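Local coordinates for protein putative decarboxylase involved in desferrioxamine biosynthesis (Erwinia amylovora, PDB 5O5C) that probably catalyses the pyridoxal-phosphate-dependent decarboxylation of lysine in the biosynthesis of the siderophore desferrioxamine, at residues 104-107 and 108-111; 183-186 and 187-191; 306-309 and 310-313. All blocks are in the same frame, centred on the assembly; numbering follows the deposited sequence.

Interaction 1 (104-107 and 108-111); sequences PKYV and AHLN
Y106 reaches forward along its own chain to meet A108, H109 and N111, and its phenol oxygen takes part in both hydrogen bonds of the contact. The ring is carried there by a first torsion that sets CG opposite the backbone N (chi1 178°), and the chain then curls round the ring's far end. The backbone N-H of H109 is donated to the hydroxyl, with H109 N 3.1 Å from Y106 OH and a nearly straight bond of 162°. The hydroxyl is in turn donated to the side-chain carbonyl of N111, a weak bond, although Y106 OH and N111 OD1 are only 2.6 Å apart. Both partners come at a slant to the phenol ring. Ring and amide planes lie 56° apart, so the asparagine does not stack on the tyrosine but offers its oxygen to the hydroxyl, while N111 CB rests 3.8 Å from Y106 CE2. A108 adds the apolar part: its methyl CB touches Y106 CE1 at 3.6 Å, and its backbone N stands over one ring face, displaced toward the rim. The hydroxyl also lies near the plane of the H109 imidazole, at its edge, with H109 CB at 3.5 Å from Y106 OH.

The far ends of two of these side chains look across the dimer. H109 NE2 is hydrogen-bonded to D136 of the second subunit, and N111 ND2 to Q137 of that subunit; the tyrosine hydroxyl probably helps to fix both residues. Within the same turn L110, centre of an inverse gamma turn, touches the pyridoxal phosphate. The arrangement is thus a buried, irregular loop at the edge of the cofactor pocket, consistent with a fold type I enzyme whose active site lies close to the subunit boundary.

Interaction 2 (183-186 and 187-191); sequences DSWC and AAHHP
W185 and H189, one helical turn apart, meet through both ring stacking and hydrogen bonding. In the stack, the imidazole lies over one face of the indole, with the centroid of the six-membered ring 3.7 Å from that of H189 and the planes only 11° apart. H189 CE1 stands over the centre of the indole system, and H189 NE2 approaches W185 CZ2 to 3.5 Å. The geometry is that of a face-to-face stack. The tryptophan reaches it with CG opposite its backbone N (chi1 178°); although the side chain sets out away from 187-191, its end comes back to the histidine. The same indole meets W207 edge-to-face and packs on I262 and V264 of strand 262-269.

The hydrogen bonds belong to the last turn of helix 170-189. A187 N bonds to D183 O and H190 N to C186 O, the latter at 3.0 Å, as in a regular helix. W185 O accepts three donors. H189 N comes almost straight down the carbonyl, 3.1 Å from W185 O, whereas A188 N approaches from well above the carbonyl plane. H189 ND1 makes the shortest of the three, 2.9 Å from W185 O. The last is a side-chain bond, and W185 O lies within 7° of the imidazole plane.

The sulfur contact is looser: C186 SG sits 5.1 Å from the centroid of the H190 ring, obliquely placed. H190, which already leaves helical geometry, sets C186 O at the edge of its imidazole.

Chemically, the W185 carbonyl fixes the rotation of the H189 ring, and the stack holds it flat. The donor role places a hydrogen on ND1, and the two interactions together tie a solvent-facing histidine down to the helix end.

Interaction 3 (306-309 and 310-313); sequences LVSE and SHRP
The R312 guanidinium carries S308 O and E309 CA over the same face, S308 O 3.2 Å above its plane and displaced toward the rim, while V307 fills a place at its edge, CA lying in the plane. The other flat group, the H311 imidazole, has S308 OG near its plane at the edge and S310 OG above one face, again off centre. Both groups thus address the same serine. The backbone around it resembles an ST motif, its second bond weak, in a loop of the fold type I decarboxylase between strands 294-299 and 323-327: S308 OG accepts from the backbone N of H311, three residues on, and S308 O accepts from the backbone N of R312, four residues on.

The evidence for the first bond is the stronger, with H311 N 3.2 Å from S308 OG at 153°. In the second, S308 O is 3.4 Å from R312 N. OG is turned opposite the serine's own N (chi1 -179°), which directs it to the H311 N-H and the edge of the H311 ring, where H311 CD2 approaches S308 OG to 3.2 Å. The hydroxyl has a further, stronger partner in D405 of helix 397-420, so the turn is moored to that helix. H311 packs on D405 and L408 of the same helix.

R312 folds back on the chain by a bend at chi3. Its CB meets S308 O at 3.3 Å, and NH2 comes as near as 3.5 Å to V307 C. L306 and V307 also pack against helix 140-156, whose R155 sits close to R312 with its like charge. R155 NH1 is hydrogen-bonded to L306 O, and the same oxygen takes a weak bond from R312 NE, 3.3 Å away and bent to 133°.

Overall arrangement
These are three local contacts in series along the chain; all lie in the pyridoxal-dependent decarboxylase domain, and none touches another. Interaction 1 is the buried one, next to the cofactor pocket and the second subunit; two of its polar side chains, H109 and N111, bond to that subunit. Interactions 2 and 3 are partly buried, and neither is touched by another chain. Interaction 2 lies on the far side of the chain's centre, about 43 Å between centres from interaction 1, and uses an aromatic stack at a helix end. In interaction 3, about 23 Å from interaction 1 between centres, a serine hydroxyl ties the loop to helix 397-420, backbone bonding and apolar packing join it to helix 140-156, and a guanidinium folds back on the loop itself.

Interaction 1 (104-107 and 108-111)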
loop_
_atom_site.group_PDB
_atom_site.type_symbol
_atom_site.label_atom_id
_atom_site.label_comp_id
_atom_site.label_asym_id
_atom_site.label_seq_id
_atom_site.Cartn_x
_atom_site.Cartn_y
_atom_site.Cartn_z
ATOM N N PRO B 104 -8.955 -10.025 24.293
ATOM C CA PRO B 104 -7.796 -10.285 25.152
ATOM C C PRO B 104 -7.011 -11.576 24.931
ATOM O O PRO B 104 -5.814 -11.637 25.264
ATOM C CB PRO B 104 -8.401 -10.299 26.578
ATOM C CG PRO B 104 -9.797 -9.772 26.455
ATOM C CD PRO B 104 -10.006 -9.327 25.051
ATOM N N LYS B 105 -7.644 -12.616 24.396
ATOM C CA LYS B 105 -6.931 -13.884 24.237
ATOM C C LYS B 105 -6.289 -14.083 22.852
ATOM O O LYS B 105 -5.775 -15.192 22.561
ATOM C CB LYS B 105 -7.831 -15.039 24.656
ATOM C CG LYS B 105 -8.117 -15.030 26.158
ATOM C CD LYS B 105 -9.276 -15.965 26.520
ATOM C CE LYS B 105 -9.359 -16.396 27.967
ATOM N NZ LYS B 105 -8.592 -15.591 28.921
ATOM N N TYR B 106 -6.301 -13.019 22.022
ATOM C CA TYR B 106 -5.483 -12.934 20.831
ATOM C C TYR B 106 -4.131 -12.394 21.264
ATOM O O TYR B 106 -3.982 -11.196 21.490
ATOM C CB TYR B 106 -6.049 -11.973 19.744
ATOM C CG TYR B 106 -5.087 -11.934 18.589
ATOM C CD1 TYR B 106 -5.094 -12.945 17.678
ATOM C CD2 TYR B 106 -4.065 -10.977 18.501
ATOM C CE1 TYR B 106 -4.171 -13.020 16.679
ATOM C CE2 TYR B 106 -3.149 -11.028 17.445
ATOM C CZ TYR B 106 -3.236 -12.072 16.535
ATOM O OH TYR B 106 -2.368 -12.253 15.462
ATOM N N VAL B 107 -3.146 -13.274 21.325
ATOM C CA VAL B 107 -1.820 -12.947 21.841
ATOM C C VAL B 107 -0.817 -13.584 20.885
ATOM O O VAL B 107 0.181 -14.158 21.347
ATOM C CB VAL B 107 -1.602 -13.469 23.307
ATOM C CG1 VAL B 107 -2.220 -12.541 24.346
ATOM C CG2 VAL B 107 -2.157 -14.878 23.491
ATOM N N ALA B 108 -1.077 -13.481 19.569
ATOM C CA ALA B 108 -0.293 -14.206 18.554
ATOM C C ALA B 108 0.775 -13.383 17.841
ATOM O O ALA B 108 1.899 -13.423 18.279
ATOM C CB ALA B 108 -1.192 -14.895 17.564
ATOM N N HIS B 109 0.437 -12.704 16.743
ATOM C CA HIS B 109 1.370 -11.947 15.909
ATOM C C HIS B 109 1.291 -10.471 16.296
ATOM O O HIS B 109 0.702 -10.102 17.324
ATOM C CB HIS B 109 1.007 -12.099 14.414
ATOM C CG HIS B 109 1.120 -13.497 13.890
ATOM N ND1 HIS B 109 2.332 -14.104 13.648
ATOM C CD2 HIS B 109 0.172 -14.387 13.501
ATOM C CE1 HIS B 109 2.134 -15.318 13.168
ATOM N NE2 HIS B 109 0.831 -15.518 13.078
ATOM N N LEU B 110 1.857 -9.619 15.452
ATOM C CA LEU B 110 1.875 -8.180 15.675
ATOM C C LEU B 110 0.643 -7.442 15.168
ATOM O O LEU B 110 0.765 -6.401 14.463
ATOM C CB LEU B 110 3.153 -7.600 15.087
ATOM C CG LEU B 110 4.399 -7.976 15.905
ATOM C CD1 LEU B 110 5.672 -7.730 15.131
ATOM C CD2 LEU B 110 4.469 -7.178 17.177
ATOM N N ASN B 111 -0.533 -7.973 15.542
ATOM C CA ASN B 111 -1.815 -7.330 15.264
ATOM C C ASN B 111 -2.364 -6.636 16.477
ATOM O O ASN B 111 -2.863 -7.273 17.395
ATOM C CB ASN B 111 -2.829 -8.327 14.740
ATOM C CG ASN B 111 -2.282 -9.135 13.630
ATOM O OD1 ASN B 111 -1.947 -10.330 13.821
ATOM N ND2 ASN B 111 -2.103 -8.486 12.463
#

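Interaction 2 (183-186 and 187-191)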
loop_
_atom_site.group_PDB
_atom_site.type_symbol
_atom_site.label_atom_id
_atom_site.label_comp_id
_atom_site.label_asym_id
_atom_site.label_seq_id
_atom_site.Cartn_x
_atom_site.Cartn_y
_atom_site.Cartn_z
ATOM N N ASP B 183 21.597 3.105 -3.792
ATOM C CA ASP B 183 21.831 4.263 -4.669
ATOM C C ASP B 183 22.722 5.342 -4.120
ATOM O O ASP B 183 23.570 5.837 -4.842
ATOM C CB ASP B 183 20.552 4.889 -5.207
ATOM C CG ASP B 183 19.811 3.975 -6.162
ATOM O OD1 ASP B 183 20.149 2.794 -6.276
ATOM O OD2 ASP B 183 18.867 4.449 -6.776
ATOM N N SER B 184 22.598 5.694 -2.851
ATOM C CA SER B 184 23.547 6.697 -2.280
ATOM C C SER B 184 25.016 6.260 -2.291
ATOM O O SER B 184 25.936 7.102 -2.453
ATOM C CB SER B 184 23.194 7.030 -0.868
ATOM O OG SER B 184 23.508 5.904 -0.060
ATOM N N TRP B 185 25.248 4.963 -2.084
ATOM C CA TRP B 185 26.591 4.414 -2.111
ATOM C C TRP B 185 27.136 4.545 -3.519
ATOM O O TRP B 185 28.252 5.030 -3.709
ATOM C CB TRP B 185 26.633 2.943 -1.700
ATOM C CG TRP B 185 28.027 2.385 -1.789
ATOM C CD1 TRP B 185 28.640 1.878 -2.896
ATOM C CD2 TRP B 185 28.983 2.298 -0.728
ATOM N NE1 TRP B 185 29.910 1.468 -2.593
ATOM C CE2 TRP B 185 30.159 1.725 -1.274
ATOM C CE3 TRP B 185 28.966 2.650 0.627
ATOM C CZ2 TRP B 185 31.307 1.495 -0.511
ATOM C CZ3 TRP B 185 30.104 2.425 1.392
ATOM C CH2 TRP B 185 31.268 1.840 0.818
ATOM N N CYS B 186 26.355 4.108 -4.505
ATOM C CA CYS B 186 26.768 4.261 -5.894
ATOM C C CYS B 186 27.115 5.705 -6.290
ATOM O O CYS B 186 28.048 5.898 -7.069
ATOM C CB CYS B 186 25.732 3.727 -6.866
ATOM S SG CYS B 186 26.410 3.661 -8.541
ATOM N N ALA B 187 26.385 6.698 -5.776
ATOM C CA ALA B 187 26.659 8.140 -6.108
ATOM C C ALA B 187 27.918 8.763 -5.463
ATOM O O ALA B 187 28.474 9.782 -5.944
ATOM C CB ALA B 187 25.449 8.987 -5.767
ATOM N N ALA B 188 28.349 8.196 -4.351
ATOM C CA ALA B 188 29.468 8.735 -3.637
ATOM C C ALA B 188 30.729 8.043 -4.134
ATOM O O ALA B 188 31.784 8.648 -4.106
ATOM C CB ALA B 188 29.258 8.598 -2.122
ATOM N N HIS B 189 30.613 6.816 -4.655
ATOM C CA HIS B 189 31.775 6.001 -5.053
ATOM C C HIS B 189 32.003 5.843 -6.559
ATOM O O HIS B 189 33.084 5.425 -6.964
ATOM C CB HIS B 189 31.696 4.629 -4.370
ATOM C CG HIS B 189 31.748 4.730 -2.883
ATOM N ND1 HIS B 189 30.647 5.066 -2.124
ATOM C CD2 HIS B 189 32.787 4.630 -2.018
ATOM C CE1 HIS B 189 31.001 5.144 -0.853
ATOM N NE2 HIS B 189 32.289 4.871 -0.762
ATOM N N HIS B 190 30.997 6.140 -7.380
ATOM C CA HIS B 190 31.180 6.194 -8.835
ATOM C C HIS B 190 30.624 7.527 -9.316
ATOM O O HIS B 190 29.427 7.625 -9.581
ATOM C CB HIS B 190 30.535 5.013 -9.542
ATOM C CG HIS B 190 31.067 3.687 -9.099
ATOM N ND1 HIS B 190 30.573 3.034 -7.987
ATOM C CD2 HIS B 190 32.022 2.879 -9.619
ATOM C CE1 HIS B 190 31.208 1.888 -7.837
ATOM N NE2 HIS B 190 32.093 1.770 -8.813
ATOM N N PRO B 191 31.493 8.568 -9.381
ATOM C CA PRO B 191 31.214 9.931 -9.836
ATOM C C PRO B 191 30.125 10.074 -10.883
ATOM O O PRO B 191 30.280 9.592 -11.996
ATOM C CB PRO B 191 32.587 10.380 -10.410
ATOM C CG PRO B 191 33.594 9.338 -9.965
ATOM C CD PRO B 191 32.892 8.526 -8.914
#

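Interaction 3 (306-309 and 310-313)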
loop_
_atom_site.group_PDB
_atom_site.type_symbol
_atom_site.label_atom_id
_atom_site.label_comp_id
_atom_site.label_asym_id
_atom_site.label_seq_id
_atom_site.Cartn_x
_atom_site.Cartn_y
_atom_site.Cartn_z
ATOM N N LEU B 306 8.750 5.424 21.141
ATOM C CA LEU B 306 8.837 6.851 20.862
ATOM C C LEU B 306 7.819 7.662 21.613
ATOM O O LEU B 306 7.979 8.892 21.742
ATOM C CB LEU B 306 8.682 7.147 19.359
ATOM C CG LEU B 306 9.723 6.590 18.416
ATOM C CD1 LEU B 306 9.314 6.934 16.997
ATOM C CD2 LEU B 306 11.116 7.121 18.727
ATOM N N VAL B 307 6.767 6.998 22.095
ATOM C CA VAL B 307 5.728 7.636 22.935
ATOM C C VAL B 307 5.719 7.238 24.421
ATOM O O VAL B 307 4.824 7.662 25.142
ATOM C CB VAL B 307 4.304 7.450 22.361
ATOM C CG1 VAL B 307 4.131 8.282 21.107
ATOM C CG2 VAL B 307 3.951 6.006 22.088
ATOM N N SER B 308 6.721 6.498 24.893
ATOM C CA SER B 308 6.760 6.058 26.294
ATOM C C SER B 308 7.544 7.061 27.143
ATOM O O SER B 308 8.705 7.386 26.833
ATOM C CB SER B 308 7.371 4.664 26.405
ATOM O OG SER B 308 7.409 4.199 27.746
ATOM N N GLU B 309 6.861 7.594 28.159
ATOM C CA GLU B 309 7.434 8.484 29.184
ATOM C C GLU B 309 8.789 8.024 29.709
ATOM O O GLU B 309 9.701 8.840 29.823
ATOM C CB GLU B 309 6.458 8.627 30.384
ATOM C CG GLU B 309 6.071 7.303 31.098
ATOM C CD GLU B 309 5.417 7.504 32.464
ATOM O OE1 GLU B 309 4.504 8.349 32.589
ATOM O OE2 GLU B 309 5.807 6.798 33.425
ATOM N N SER B 310 8.921 6.725 30.006
ATOM C CA SER B 310 10.093 6.181 30.696
ATOM C C SER B 310 10.991 5.299 29.829
ATOM O O SER B 310 12.194 5.258 30.055
ATOM C CB SER B 310 9.670 5.400 31.937
ATOM O OG SER B 310 8.757 4.364 31.628
ATOM N N HIS B 311 10.396 4.589 28.863
ATOM C CA HIS B 311 11.088 3.606 28.087
ATOM C C HIS B 311 11.778 4.174 26.858
ATOM O O HIS B 311 12.666 3.518 26.300
ATOM C CB HIS B 311 10.148 2.450 27.711
ATOM C CG HIS B 311 9.615 1.700 28.886
ATOM N ND1 HIS B 311 10.415 0.926 29.703
ATOM C CD2 HIS B 311 8.360 1.588 29.378
ATOM C CE1 HIS B 311 9.671 0.385 30.653
ATOM N NE2 HIS B 311 8.422 0.777 30.482
ATOM N N ARG B 312 11.387 5.370 26.428
ATOM C CA ARG B 312 12.023 6.063 25.265
ATOM C C ARG B 312 13.563 5.933 25.224
ATOM O O ARG B 312 14.155 5.706 24.124
ATOM C CB ARG B 312 11.603 7.536 25.311
ATOM C CG ARG B 312 11.856 8.421 24.110
ATOM C CD ARG B 312 11.181 9.774 24.394
ATOM N NE ARG B 312 9.708 9.645 24.453
ATOM C CZ ARG B 312 8.864 10.406 25.162
ATOM N NH1 ARG B 312 9.296 11.387 25.934
ATOM N NH2 ARG B 312 7.557 10.164 25.110
ATOM N N PRO B 313 14.243 6.083 26.409
ATOM C CA PRO B 313 15.702 5.842 26.417
ATOM C C PRO B 313 16.144 4.504 25.895
ATOM O O PRO B 313 17.281 4.385 25.446
ATOM C CB PRO B 313 16.087 6.037 27.889
ATOM C CG PRO B 313 15.124 7.066 28.357
ATOM C CD PRO B 313 13.827 6.729 27.668
#